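Local structure of enoyl-CoA hydratase (Thermus thermophilus, 1WZ8) at residues Ala109-Val114 / Lys133-Leu138; Glu29-Met34 / Gly64-Ala69; Phe103-Val108 / Ala213-Lys218; Trp16-Val21 / Val202-Ala207. The protein probably catalyses the reversible addition of water across the double bond of enoyl-CoA thioesters, as a hexameric member of the crotonase family. All coordinates share one frame; numbering follows the deposited sequence.

Interaction 1: residues Ala109-Val114 / Lys133-Leu138; sequences AAVEKV and KGTRLL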
loop_
_atom_site.group_PDB
_atom_site.type_symbol
_atom_site.label_atom_id
_atom_site.label_comp_id
_atom_site.label_asym_id
_atom_site.label_seq_id
_atom_site.Cartn_x
_atom_site.Cartn_y
_atom_site.Cartn_z
ATOM N N ALA A 109 2.823 18.365 22.611
ATOM C CA ALA A 109 3.707 17.877 23.660
ATOM C C ALA A 109 4.757 18.924 24.013
ATOM O O ALA A 109 5.434 19.457 23.136
ATOM C CB ALA A 109 4.388 16.587 23.219
ATOM N N ALA A 110 4.875 19.232 25.303
ATOM C CA ALA A 110 5.874 20.190 25.773
ATOM C C ALA A 110 7.030 19.304 26.213
ATOM O O ALA A 110 7.097 18.878 27.365
ATOM C CB ALA A 110 5.330 20.991 26.954
ATOM N N VAL A 111 7.935 19.026 25.283
ATOM C CA VAL A 111 9.062 18.138 25.547
ATOM C C VAL A 111 10.235 18.847 26.217
ATOM O O VAL A 111 11.090 19.430 25.555
ATOM C CB VAL A 111 9.524 17.479 24.238
ATOM C CG1 VAL A 111 10.405 16.282 24.535
ATOM C CG2 VAL A 111 8.302 17.065 23.419
ATOM N N GLU A 112 10.265 18.764 27.542
ATOM C CA GLU A 112 11.302 19.401 28.340
ATOM C C GLU A 112 12.450 18.475 28.720
ATOM O O GLU A 112 12.230 17.366 29.204
ATOM C CB GLU A 112 10.689 19.967 29.625
ATOM C CG GLU A 112 9.609 21.012 29.414
ATOM C CD GLU A 112 8.899 21.371 30.707
ATOM O OE1 GLU A 112 8.188 20.503 31.260
ATOM O OE2 GLU A 112 9.057 22.519 31.175
ATOM N N LYS A 113 13.670 18.951 28.487
ATOM C CA LYS A 113 14.901 18.246 28.842
ATOM C C LYS A 113 15.205 16.866 28.280
ATOM O O LYS A 113 16.281 16.655 27.725
ATOM C CB LYS A 113 15.024 18.165 30.366
ATOM C CG LYS A 113 15.046 19.512 31.063
ATOM C CD LYS A 113 15.324 19.350 32.545
ATOM C CE LYS A 113 15.261 20.693 33.258
ATOM N NZ LYS A 113 13.921 21.320 33.090
ATOM N N VAL A 114 14.287 15.917 28.450
ATOM C CA VAL A 114 14.534 14.565 27.975
ATOM C C VAL A 114 13.307 13.835 27.428
ATOM O O VAL A 114 12.206 13.949 27.962
ATOM C CB VAL A 114 15.123 13.683 29.106
ATOM C CG1 VAL A 114 15.522 12.326 28.553
ATOM C CG2 VAL A 114 16.322 14.372 29.755
ATOM N N LYS A 133 16.019 23.852 22.704
ATOM C CA LYS A 133 17.202 23.721 21.866
ATOM C C LYS A 133 18.154 22.675 22.451
ATOM O O LYS A 133 18.835 21.959 21.711
ATOM C CB LYS A 133 17.919 25.063 21.755
ATOM C CG LYS A 133 17.100 26.121 21.039
ATOM C CD LYS A 133 17.893 27.394 20.816
ATOM C CE LYS A 133 17.059 28.404 20.054
ATOM N NZ LYS A 133 16.533 27.807 18.800
ATOM N N GLY A 134 18.179 22.584 23.779
ATOM C CA GLY A 134 19.058 21.638 24.446
ATOM C C GLY A 134 18.431 20.330 24.891
ATOM O O GLY A 134 19.082 19.516 25.550
ATOM N N THR A 135 17.167 20.114 24.544
ATOM C CA THR A 135 16.490 18.874 24.923
ATOM C C THR A 135 17.229 17.690 24.306
ATOM O O THR A 135 17.765 17.794 23.203
ATOM C CB THR A 135 15.025 18.865 24.418
ATOM O OG1 THR A 135 14.320 19.965 24.999
ATOM C CG2 THR A 135 14.318 17.564 24.805
ATOM N N ARG A 136 17.261 16.566 25.020
ATOM C CA ARG A 136 17.924 15.365 24.522
ATOM C C ARG A 136 16.863 14.386 24.022
ATOM O O ARG A 136 16.007 13.961 24.793
ATOM C CB ARG A 136 18.752 14.709 25.637
ATOM C CG ARG A 136 19.528 13.469 25.198
ATOM C CD ARG A 136 20.550 13.052 26.248
ATOM N NE ARG A 136 19.956 12.316 27.361
ATOM C CZ ARG A 136 19.881 10.989 27.423
ATOM N NH1 ARG A 136 20.368 10.249 26.434
ATOM N NH2 ARG A 136 19.323 10.399 28.471
ATOM N N LEU A 137 16.918 14.041 22.737
ATOM C CA LEU A 137 15.959 13.106 22.149
ATOM C C LEU A 137 16.712 11.864 21.691
ATOM O O LEU A 137 17.634 11.947 20.876
ATOM C CB LEU A 137 15.236 13.757 20.964
ATOM C CG LEU A 137 14.574 15.104 21.269
ATOM C CD1 LEU A 137 13.935 15.657 20.002
ATOM C CD2 LEU A 137 13.527 14.941 22.364
ATOM N N LEU A 138 16.312 10.709 22.206
ATOM C CA LEU A 138 16.990 9.466 21.865
ATOM C C LEU A 138 16.064 8.256 21.897
ATOM O O LEU A 138 15.305 8.061 22.842
ATOM C CB LEU A 138 18.149 9.251 22.841
ATOM C CG LEU A 138 19.041 8.011 22.755
ATOM C CD1 LEU A 138 19.791 7.961 21.435
ATOM C CD2 LEU A 138 20.015 8.060 23.904
HETATM O O HOH W 1 14.569 21.401 27.385
#

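Interaction 2: residues Glu29-Met34 / Gly64-Ala69; sequences EKLNAM and GGVFSA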
loop_
_atom_site.group_PDB
_atom_site.type_symbol
_atom_site.label_atom_id
_atom_site.label_comp_id
_atom_site.label_asym_id
_atom_site.label_seq_id
_atom_site.Cartn_x
_atom_site.Cartn_y
_atom_site.Cartn_z
ATOM N N GLU A 29 8.966 8.091 37.821
ATOM C CA GLU A 29 10.072 8.046 38.773
ATOM C C GLU A 29 11.031 9.156 38.344
ATOM O O GLU A 29 10.592 10.162 37.785
ATOM C CB GLU A 29 10.761 6.677 38.722
ATOM C CG GLU A 29 9.795 5.511 38.897
ATOM C CD GLU A 29 10.478 4.155 38.850
ATOM O OE1 GLU A 29 11.556 4.042 38.226
ATOM O OE2 GLU A 29 9.922 3.195 39.424
ATOM N N LYS A 30 12.326 8.998 38.597
ATOM C CA LYS A 30 13.272 10.035 38.184
ATOM C C LYS A 30 13.158 10.245 36.680
ATOM O O LYS A 30 13.057 9.280 35.922
ATOM C CB LYS A 30 14.711 9.645 38.529
ATOM C CG LYS A 30 15.079 9.800 39.996
ATOM C CD LYS A 30 16.560 9.509 40.219
ATOM C CE LYS A 30 16.913 8.079 39.822
ATOM N NZ LYS A 30 18.381 7.823 39.898
ATOM N N LEU A 31 13.169 11.504 36.254
ATOM C CA LEU A 31 13.070 11.829 34.838
ATOM C C LEU A 31 11.792 11.217 34.283
ATOM O O LEU A 31 11.686 10.930 33.090
ATOM C CB LEU A 31 14.282 11.270 34.090
ATOM C CG LEU A 31 15.643 11.748 34.609
ATOM C CD1 LEU A 31 16.760 11.102 33.800
ATOM C CD2 LEU A 31 15.717 13.266 34.515
ATOM N N ASN A 32 10.824 11.031 35.172
ATOM C CA ASN A 32 9.540 10.443 34.833
ATOM C C ASN A 32 9.650 9.105 34.119
ATOM O O ASN A 32 8.922 8.841 33.158
ATOM C CB ASN A 32 8.695 11.418 34.010
ATOM C CG ASN A 32 8.256 12.626 34.814
ATOM O OD1 ASN A 32 7.794 12.497 35.953
ATOM N ND2 ASN A 32 8.384 13.810 34.222
ATOM N N ALA A 33 10.573 8.263 34.578
ATOM C CA ALA A 33 10.709 6.929 34.002
ATOM C C ALA A 33 9.332 6.343 34.286
ATOM O O ALA A 33 8.767 6.575 35.354
ATOM C CB ALA A 33 11.791 6.138 34.725
ATOM N N MET A 34 8.790 5.594 33.336
ATOM C CA MET A 34 7.450 5.053 33.494
ATOM C C MET A 34 7.292 3.690 34.146
ATOM O O MET A 34 7.725 2.681 33.600
ATOM C CB MET A 34 6.758 4.994 32.135
ATOM C CG MET A 34 6.735 6.295 31.365
ATOM S SD MET A 34 6.060 5.964 29.726
ATOM C CE MET A 34 6.202 7.585 28.946
ATOM N N GLY A 64 7.780 18.038 37.063
ATOM C CA GLY A 64 9.157 18.337 37.416
ATOM C C GLY A 64 10.017 18.953 36.328
ATOM O O GLY A 64 11.245 18.920 36.417
ATOM N N GLY A 65 9.385 19.511 35.302
ATOM C CA GLY A 65 10.130 20.133 34.219
ATOM C C GLY A 65 10.904 19.177 33.331
ATOM O O GLY A 65 11.941 19.539 32.771
ATOM N N VAL A 66 10.412 17.951 33.199
ATOM C CA VAL A 66 11.067 16.958 32.358
ATOM C C VAL A 66 9.980 16.086 31.753
ATOM O O VAL A 66 8.993 15.781 32.421
ATOM C CB VAL A 66 12.045 16.075 33.175
ATOM C CG1 VAL A 66 11.288 15.295 34.236
ATOM C CG2 VAL A 66 12.793 15.131 32.249
ATOM N N PHE A 67 10.144 15.701 30.491
ATOM C CA PHE A 67 9.135 14.873 29.845
ATOM C C PHE A 67 9.258 13.438 30.348
ATOM O O PHE A 67 8.645 13.090 31.356
ATOM C CB PHE A 67 9.272 14.936 28.322
ATOM C CG PHE A 67 8.008 14.580 27.587
ATOM C CD1 PHE A 67 7.927 13.411 26.833
ATOM C CD2 PHE A 67 6.897 15.413 27.650
ATOM C CE1 PHE A 67 6.757 13.078 26.151
ATOM C CE2 PHE A 67 5.718 15.091 26.969
ATOM C CZ PHE A 67 5.653 13.918 26.220
ATOM N N SER A 68 10.043 12.601 29.675
ATOM C CA SER A 68 10.188 11.222 30.134
ATOM C C SER A 68 11.385 10.466 29.574
ATOM O O SER A 68 11.678 10.534 28.379
ATOM C CB SER A 68 8.918 10.420 29.829
ATOM O OG SER A 68 9.073 9.063 30.233
ATOM N N ALA A 69 12.066 9.733 30.450
ATOM C CA ALA A 69 13.225 8.936 30.062
ATOM C C ALA A 69 12.775 7.582 29.509
ATOM O O ALA A 69 13.602 6.752 29.124
ATOM C CB ALA A 69 14.150 8.736 31.267
#

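Interaction 3: residues Phe103-Val108 / Ala213-Lys218; sequences FPRPVV and ALHHTK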
loop_
_atom_site.group_PDB
_atom_site.type_symbol
_atom_site.label_atom_id
_atom_site.label_comp_id
_atom_site.label_asym_id
_atom_site.label_seq_id
_atom_site.Cartn_x
_atom_site.Cartn_y
_atom_site.Cartn_z
ATOM N N PHE A 103 -6.842 9.973 18.444
ATOM C CA PHE A 103 -7.650 10.871 19.257
ATOM C C PHE A 103 -8.109 11.947 18.275
ATOM O O PHE A 103 -7.322 12.409 17.459
ATOM C CB PHE A 103 -6.815 11.497 20.371
ATOM C CG PHE A 103 -7.625 12.301 21.339
ATOM C CD1 PHE A 103 -8.593 11.686 22.127
ATOM C CD2 PHE A 103 -7.457 13.677 21.433
ATOM C CE1 PHE A 103 -9.388 12.431 22.995
ATOM C CE2 PHE A 103 -8.248 14.435 22.300
ATOM C CZ PHE A 103 -9.216 13.811 23.079
ATOM N N PRO A 104 -9.387 12.360 18.338
ATOM C CA PRO A 104 -9.879 13.383 17.405
ATOM C C PRO A 104 -9.319 14.801 17.487
ATOM O O PRO A 104 -9.262 15.501 16.470
ATOM C CB PRO A 104 -11.390 13.348 17.623
ATOM C CG PRO A 104 -11.509 12.948 19.066
ATOM C CD PRO A 104 -10.478 11.855 19.191
ATOM N N ARG A 105 -8.911 15.233 18.676
ATOM C CA ARG A 105 -8.385 16.585 18.840
ATOM C C ARG A 105 -6.863 16.647 18.723
ATOM O O ARG A 105 -6.165 15.662 18.969
ATOM C CB ARG A 105 -8.802 17.155 20.203
ATOM C CG ARG A 105 -10.241 16.875 20.580
ATOM C CD ARG A 105 -11.189 17.310 19.479
ATOM N NE ARG A 105 -12.509 16.713 19.642
ATOM C CZ ARG A 105 -13.452 16.732 18.708
ATOM N NH1 ARG A 105 -13.217 17.321 17.541
ATOM N NH2 ARG A 105 -14.621 16.147 18.930
ATOM N N PRO A 106 -6.333 17.813 18.327
ATOM C CA PRO A 106 -4.886 17.986 18.189
ATOM C C PRO A 106 -4.215 17.797 19.541
ATOM O O PRO A 106 -4.749 18.218 20.568
ATOM C CB PRO A 106 -4.754 19.422 17.684
ATOM C CG PRO A 106 -6.018 19.608 16.887
ATOM C CD PRO A 106 -7.054 18.985 17.800
ATOM N N VAL A 107 -3.050 17.159 19.528
ATOM C CA VAL A 107 -2.286 16.901 20.744
ATOM C C VAL A 107 -0.934 17.587 20.625
ATOM O O VAL A 107 -0.239 17.434 19.624
ATOM C CB VAL A 107 -2.070 15.380 20.949
ATOM C CG1 VAL A 107 -1.214 15.129 22.194
ATOM C CG2 VAL A 107 -3.412 14.678 21.070
ATOM N N VAL A 108 -0.571 18.349 21.651
ATOM C CA VAL A 108 0.691 19.066 21.680
ATOM C C VAL A 108 1.526 18.529 22.836
ATOM O O VAL A 108 0.996 18.260 23.912
ATOM C CB VAL A 108 0.471 20.581 21.916
ATOM C CG1 VAL A 108 1.815 21.304 21.969
ATOM C CG2 VAL A 108 -0.415 21.161 20.819
ATOM N N ALA A 213 -12.960 20.912 11.377
ATOM C CA ALA A 213 -11.950 20.980 10.331
ATOM C C ALA A 213 -10.610 20.439 10.825
ATOM O O ALA A 213 -9.907 19.757 10.088
ATOM C CB ALA A 213 -11.798 22.417 9.842
ATOM N N LEU A 214 -10.255 20.739 12.070
ATOM C CA LEU A 214 -8.997 20.248 12.628
ATOM C C LEU A 214 -9.035 18.727 12.774
ATOM O O LEU A 214 -8.067 18.038 12.447
ATOM C CB LEU A 214 -8.725 20.899 13.992
ATOM C CG LEU A 214 -8.215 22.345 13.942
ATOM C CD1 LEU A 214 -8.309 22.986 15.320
ATOM C CD2 LEU A 214 -6.777 22.361 13.434
ATOM N N HIS A 215 -10.157 18.211 13.262
ATOM C CA HIS A 215 -10.319 16.774 13.445
ATOM C C HIS A 215 -10.145 16.074 12.098
ATOM O O HIS A 215 -9.375 15.121 11.971
ATOM C CB HIS A 215 -11.711 16.471 14.014
ATOM C CG HIS A 215 -12.057 15.014 14.029
ATOM N ND1 HIS A 215 -11.106 14.027 14.161
ATOM C CD2 HIS A 215 -13.247 14.376 13.926
ATOM C CE1 HIS A 215 -11.692 12.845 14.142
ATOM N NE2 HIS A 215 -12.993 13.029 14.002
ATOM N N HIS A 216 -10.854 16.562 11.088
ATOM C CA HIS A 216 -10.777 15.966 9.760
ATOM C C HIS A 216 -9.403 16.070 9.105
ATOM O O HIS A 216 -8.965 15.136 8.430
ATOM C CB HIS A 216 -11.852 16.578 8.863
ATOM C CG HIS A 216 -13.242 16.212 9.280
ATOM N ND1 HIS A 216 -14.365 16.683 8.637
ATOM C CD2 HIS A 216 -13.686 15.398 10.267
ATOM C CE1 HIS A 216 -15.442 16.172 9.207
ATOM N NE2 HIS A 216 -15.059 15.390 10.199
ATOM N N THR A 217 -8.716 17.193 9.307
ATOM C CA THR A 217 -7.393 17.368 8.723
ATOM C C THR A 217 -6.401 16.428 9.405
ATOM O O THR A 217 -5.582 15.785 8.740
ATOM C CB THR A 217 -6.903 18.832 8.860
ATOM O OG1 THR A 217 -7.833 19.707 8.210
ATOM C CG2 THR A 217 -5.541 19.004 8.208
ATOM N N LYS A 218 -6.467 16.357 10.734
ATOM C CA LYS A 218 -5.582 15.476 11.482
ATOM C C LYS A 218 -5.837 14.039 11.062
ATOM O O LYS A 218 -4.906 13.289 10.780
ATOM C CB LYS A 218 -5.812 15.604 12.995
ATOM C CG LYS A 218 -5.198 14.455 13.798
ATOM C CD LYS A 218 -5.310 14.662 15.298
ATOM C CE LYS A 218 -4.757 13.454 16.047
ATOM N NZ LYS A 218 -4.634 13.691 17.503
HETATM O O HOH W 2 -8.374 13.697 14.190
#

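Interaction 4: residues Trp16-Val21 / Val202-Ala207; sequences WPRPGV and VAERLA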
loop_
_atom_site.group_PDB
_atom_site.type_symbol
_atom_site.label_atom_id
_atom_site.label_comp_id
_atom_site.label_asym_id
_atom_site.label_seq_id
_atom_site.Cartn_x
_atom_site.Cartn_y
_atom_site.Cartn_z
ATOM N N TRP A 16 -7.171 22.657 33.066
ATOM C CA TRP A 16 -7.542 23.467 31.910
ATOM C C TRP A 16 -6.781 24.795 31.985
ATOM O O TRP A 16 -7.347 25.822 32.369
ATOM C CB TRP A 16 -9.050 23.764 31.901
ATOM C CG TRP A 16 -9.956 22.563 31.825
ATOM C CD1 TRP A 16 -10.550 21.912 32.871
ATOM C CD2 TRP A 16 -10.400 21.898 30.636
ATOM N NE1 TRP A 16 -11.343 20.888 32.405
ATOM C CE2 TRP A 16 -11.267 20.856 31.036
ATOM C CE3 TRP A 16 -10.150 22.082 29.270
ATOM C CZ2 TRP A 16 -11.887 20.000 30.118
ATOM C CZ3 TRP A 16 -10.769 21.229 28.355
ATOM C CH2 TRP A 16 -11.627 20.203 28.786
ATOM N N PRO A 17 -5.488 24.795 31.622
ATOM C CA PRO A 17 -4.693 26.026 31.671
ATOM C C PRO A 17 -5.248 27.152 30.802
ATOM O O PRO A 17 -5.057 28.330 31.103
ATOM C CB PRO A 17 -3.307 25.559 31.221
ATOM C CG PRO A 17 -3.620 24.433 30.288
ATOM C CD PRO A 17 -4.704 23.689 31.042
ATOM N N ARG A 18 -5.926 26.779 29.720
ATOM C CA ARG A 18 -6.534 27.738 28.801
ATOM C C ARG A 18 -7.846 27.143 28.316
ATOM O O ARG A 18 -8.021 25.924 28.323
ATOM C CB ARG A 18 -5.618 28.007 27.598
ATOM C CG ARG A 18 -4.351 28.787 27.922
ATOM C CD ARG A 18 -4.656 30.230 28.304
ATOM N NE ARG A 18 -3.436 31.011 28.495
ATOM C CZ ARG A 18 -2.618 30.886 29.534
ATOM N NH1 ARG A 18 -2.885 30.009 30.493
ATOM N NH2 ARG A 18 -1.524 31.632 29.611
ATOM N N PRO A 19 -8.789 27.994 27.885
ATOM C CA PRO A 19 -10.087 27.513 27.401
ATOM C C PRO A 19 -9.963 26.432 26.328
ATOM O O PRO A 19 -9.324 26.642 25.298
ATOM C CB PRO A 19 -10.742 28.783 26.855
ATOM C CG PRO A 19 -10.169 29.855 27.729
ATOM C CD PRO A 19 -8.714 29.464 27.813
ATOM N N GLY A 20 -10.570 25.275 26.583
ATOM C CA GLY A 20 -10.541 24.191 25.618
ATOM C C GLY A 20 -9.268 23.368 25.586
ATOM O O GLY A 20 -9.187 22.382 24.857
ATOM N N VAL A 21 -8.271 23.764 26.369
ATOM C CA VAL A 21 -7.010 23.038 26.400
ATOM C C VAL A 21 -6.929 22.116 27.608
ATOM O O VAL A 21 -6.775 22.576 28.742
ATOM C CB VAL A 21 -5.805 24.003 26.447
ATOM C CG1 VAL A 21 -4.505 23.210 26.451
ATOM C CG2 VAL A 21 -5.851 24.955 25.253
ATOM N N VAL A 202 0.761 27.212 21.511
ATOM C CA VAL A 202 0.375 26.412 20.356
ATOM C C VAL A 202 -0.960 25.728 20.639
ATOM O O VAL A 202 -1.877 25.757 19.816
ATOM C CB VAL A 202 1.450 25.339 20.043
ATOM C CG1 VAL A 202 0.965 24.419 18.931
ATOM C CG2 VAL A 202 2.751 26.018 19.624
ATOM N N ALA A 203 -1.066 25.118 21.815
ATOM C CA ALA A 203 -2.293 24.424 22.192
ATOM C C ALA A 203 -3.474 25.384 22.212
ATOM O O ALA A 203 -4.556 25.057 21.725
ATOM C CB ALA A 203 -2.129 23.771 23.558
ATOM N N GLU A 204 -3.272 26.572 22.774
ATOM C CA GLU A 204 -4.352 27.544 22.837
ATOM C C GLU A 204 -4.805 27.921 21.430
ATOM O O GLU A 204 -6.008 27.981 21.164
ATOM C CB GLU A 204 -3.913 28.795 23.603
ATOM C CG GLU A 204 -5.035 29.804 23.806
ATOM C CD GLU A 204 -4.665 30.906 24.779
ATOM O OE1 GLU A 204 -5.534 31.752 25.075
ATOM O OE2 GLU A 204 -3.511 30.926 25.251
ATOM N N ARG A 205 -3.845 28.163 20.536
ATOM C CA ARG A 205 -4.155 28.523 19.152
ATOM C C ARG A 205 -4.984 27.433 18.486
ATOM O O ARG A 205 -5.913 27.724 17.732
ATOM C CB ARG A 205 -2.876 28.742 18.332
ATOM C CG ARG A 205 -2.196 30.089 18.549
ATOM C CD ARG A 205 -0.974 30.236 17.637
ATOM N NE ARG A 205 -1.326 30.262 16.218
ATOM C CZ ARG A 205 -0.445 30.159 15.228
ATOM N NH1 ARG A 205 0.846 30.020 15.498
ATOM N NH2 ARG A 205 -0.851 30.192 13.966
ATOM N N LEU A 206 -4.634 26.180 18.752
ATOM C CA LEU A 206 -5.367 25.056 18.186
ATOM C C LEU A 206 -6.786 25.022 18.747
ATOM O O LEU A 206 -7.736 24.729 18.025
ATOM C CB LEU A 206 -4.651 23.745 18.503
ATOM C CG LEU A 206 -3.333 23.537 17.752
ATOM C CD1 LEU A 206 -2.535 22.425 18.407
ATOM C CD2 LEU A 206 -3.623 23.211 16.293
ATOM N N ALA A 207 -6.927 25.329 20.034
ATOM C CA ALA A 207 -8.242 25.335 20.669
ATOM C C ALA A 207 -9.099 26.460 20.092
ATOM O O ALA A 207 -10.321 26.429 20.184
ATOM C CB ALA A 207 -8.101 25.504 22.183
#

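Interaction 1: residues Ala109-Val114 / Lys133-Leu138
Val-114 and Arg-136 form a parallel beta bridge at the start of the small three-stranded sheet of this crotonase fold. Their CA atoms are 4.9 Å apart. Within the two segments one backbone bond supports it, Arg-136 N to Lys-113 O, 2.9 Å long and nearly straight at the hydrogen (169°). The donor stands above the carbonyl plane. Val-114 CA also makes a CA-H...O contact of 3.6 Å with Arg-136 O. Lys-113 sits at the corner of a classic gamma turn, in which Val-114 N bonds back to Glu-112 O at 2.6 Å. Here the chain leaves strand 107-111 of the large sheet and enters strand 114-116 of the small one; residues 133-135 make the same passage from strand 128-132. Two successive turns of the crotonase spiral thus pass from the large sheet to the small one. Thr-135 lies between the two chains. Its OG1, anti to the carbonyl carbon, is bonded to Gly-132 N. A water joins the same OG1 to Lys-113 N, 2.8 Å from each. Thr-135 CG2 packs against the Lys-113 carbonyl group. Deeper in, Val-111 CG1 is anti to the backbone N (chi1 -164°) and meets Leu-137 CD2 at 4.0 Å, the two side chains crossing at about a right angle. The Lys-113 ammonium is bonded to Gly-65 O, and Glu-112 pairs with Arg-61.

Interaction 2: residues Glu29-Met34 / Gly64-Ala69
Asn-32 and Ser-68 form the tight part of this contact, where two loops are held mainly by polar groups. The Asn-32 side chain has CG anti to the carbonyl carbon (chi1 -68°) and reaches the backbone of the other loop. Its ND2 gives a bond to Phe-67 O at 3.0 Å and a weak, bent one to Val-66 O at 2.7 Å. ND2 also bonds to Glu-63 O, and OD1 accepts from Gly-28 N. With both ends engaged, the amide's rotation is well fixed. Phe-67 O lies 18° out of the Asn-32 amide plane. Ser-68 OG donates to Asn-32 O at 2.9 Å, coming from above the carbonyl plane, and is also bonded to Gly-70 N. Met-34 CE lies 3.5 Å from the same Ser-68 OG. Ala-69 N bonds to Leu-31 O, nearly in line with the C=O bond. The solvent side is looser and apolar. There the exposed Leu-31 lays its CB 3.8 Å from Ala-69 CB and its CD2 4.1 Å from Val-66 CG2. Leu-31 and Val-66 cross at about a right angle. A pentanediol, probably from the crystallisation liquor, lies about 6 Å from the Met-34 side chain and may mark a pocket. The loops follow parallel strands 21-26 and 57-62, and the second leads toward the turn just after Gly-70, which by analogy with other crotonases probably supplies an N-H of the oxyanion hole.

Interaction 3: residues Phe103-Val108 / Ala213-Lys218
Lys-218 crosses from its helix to the 103-108 loop as a fully extended chain. CG is anti to the backbone N (chi1 164°), and every later torsion is also near anti. This carries NZ to Arg-105 O at 2.9 Å and, by a weak bond, to Phe-103 O at 3.0 Å. The same NZ bonds to Pro-100 O and forms a salt bridge with Asp-127, so the buried ammonium is well satisfied. A methionine in its place would probably leave the Arg-105 carbonyl without this donor and the Asp-127 carboxylate without its charge partner. His-215 also has CG anti to the backbone N (chi1 171°), and a chi2 of 30° turns the ring so that one face meets Pro-104. Pro-104 CB lies over one ring face, 3.7 Å from the centroid, in a CH-pi contact. A water sits in plane at the ring edge, 2.8 Å from His-215 ND1. Trp-91 of the third subunit also meets this ring. Farther along, Pro-106 CG touches Leu-214 CB at 4.2 Å, the side chains crossing at about a right angle. The contact fastens helix 211-226 to the entry of central strand 107-111, beside the subunit interfaces of the crotonase hexamer.

Interaction 4: residues Trp16-Val21 / Val202-Ala207
Arg-18 bends at chi2 (-69°), which turns CD aside, and Glu-204 reaches out with CG anti to its backbone N (chi1 -175°), its chain extended beyond; its carboxylate comes to lie alongside Arg-18 CG, CD and NE, the two side chains crossing at a slant. The contact sets a beta hairpin of the large crotonase sheet against the last turns of helix 195-207. The hairpin joins antiparallel strands 12-18 and 21-26 through a type II turn from Arg-18 to Val-21. Arg-18 NE and Glu-204 OE2 form a salt bridge at 3.2 Å. The guanidinium and carboxylate planes stand 83° apart. Arg-18 NH1 donates to Pro-17 O at 2.8 Å, which steadies the guanidinium on its own chain. An alanine in place of Glu-204 would probably leave Arg-18 NE without its charge partner and uncover the arginine CG and CD. Below this pair the contact is apolar. Val-21 points at the helix and lays both methyls on it: CG1 meets Ala-203 CB at 3.8 Å, and CG2 meets Ala-207 CB at the same distance of 3.8 Å. Gly-20 passes close to Ala-207; a side chain on it would be tight there. Beside it, Pro-19 O lies 3.5 Å from Ala-207 CB.

Overall arrangement
The large sheet relates all four contacts. Interactions 1 and 3 sit at the two ends of strand 107-111, their centres about 23 Å apart. Interaction 2 lies about 11 Å from interaction 1 and touches it: Phe-67 N meets Glu-112 O, and Lys-113 NZ meets Gly-65 O. Interactions 3 and 4, about 13 Å apart, pack through Leu-206, and their helices 195-207 and 211-226 are consecutive. Along the chain interaction 4 encloses interactions 1 and 2, interaction 3 encloses interaction 1, and interactions 3 and 4 interleave. Interactions 2 and 3 lie on opposite sides of the chain's centre. Interactions 3 and 4 also touch the second subunit, so they link the fold to the hexamer.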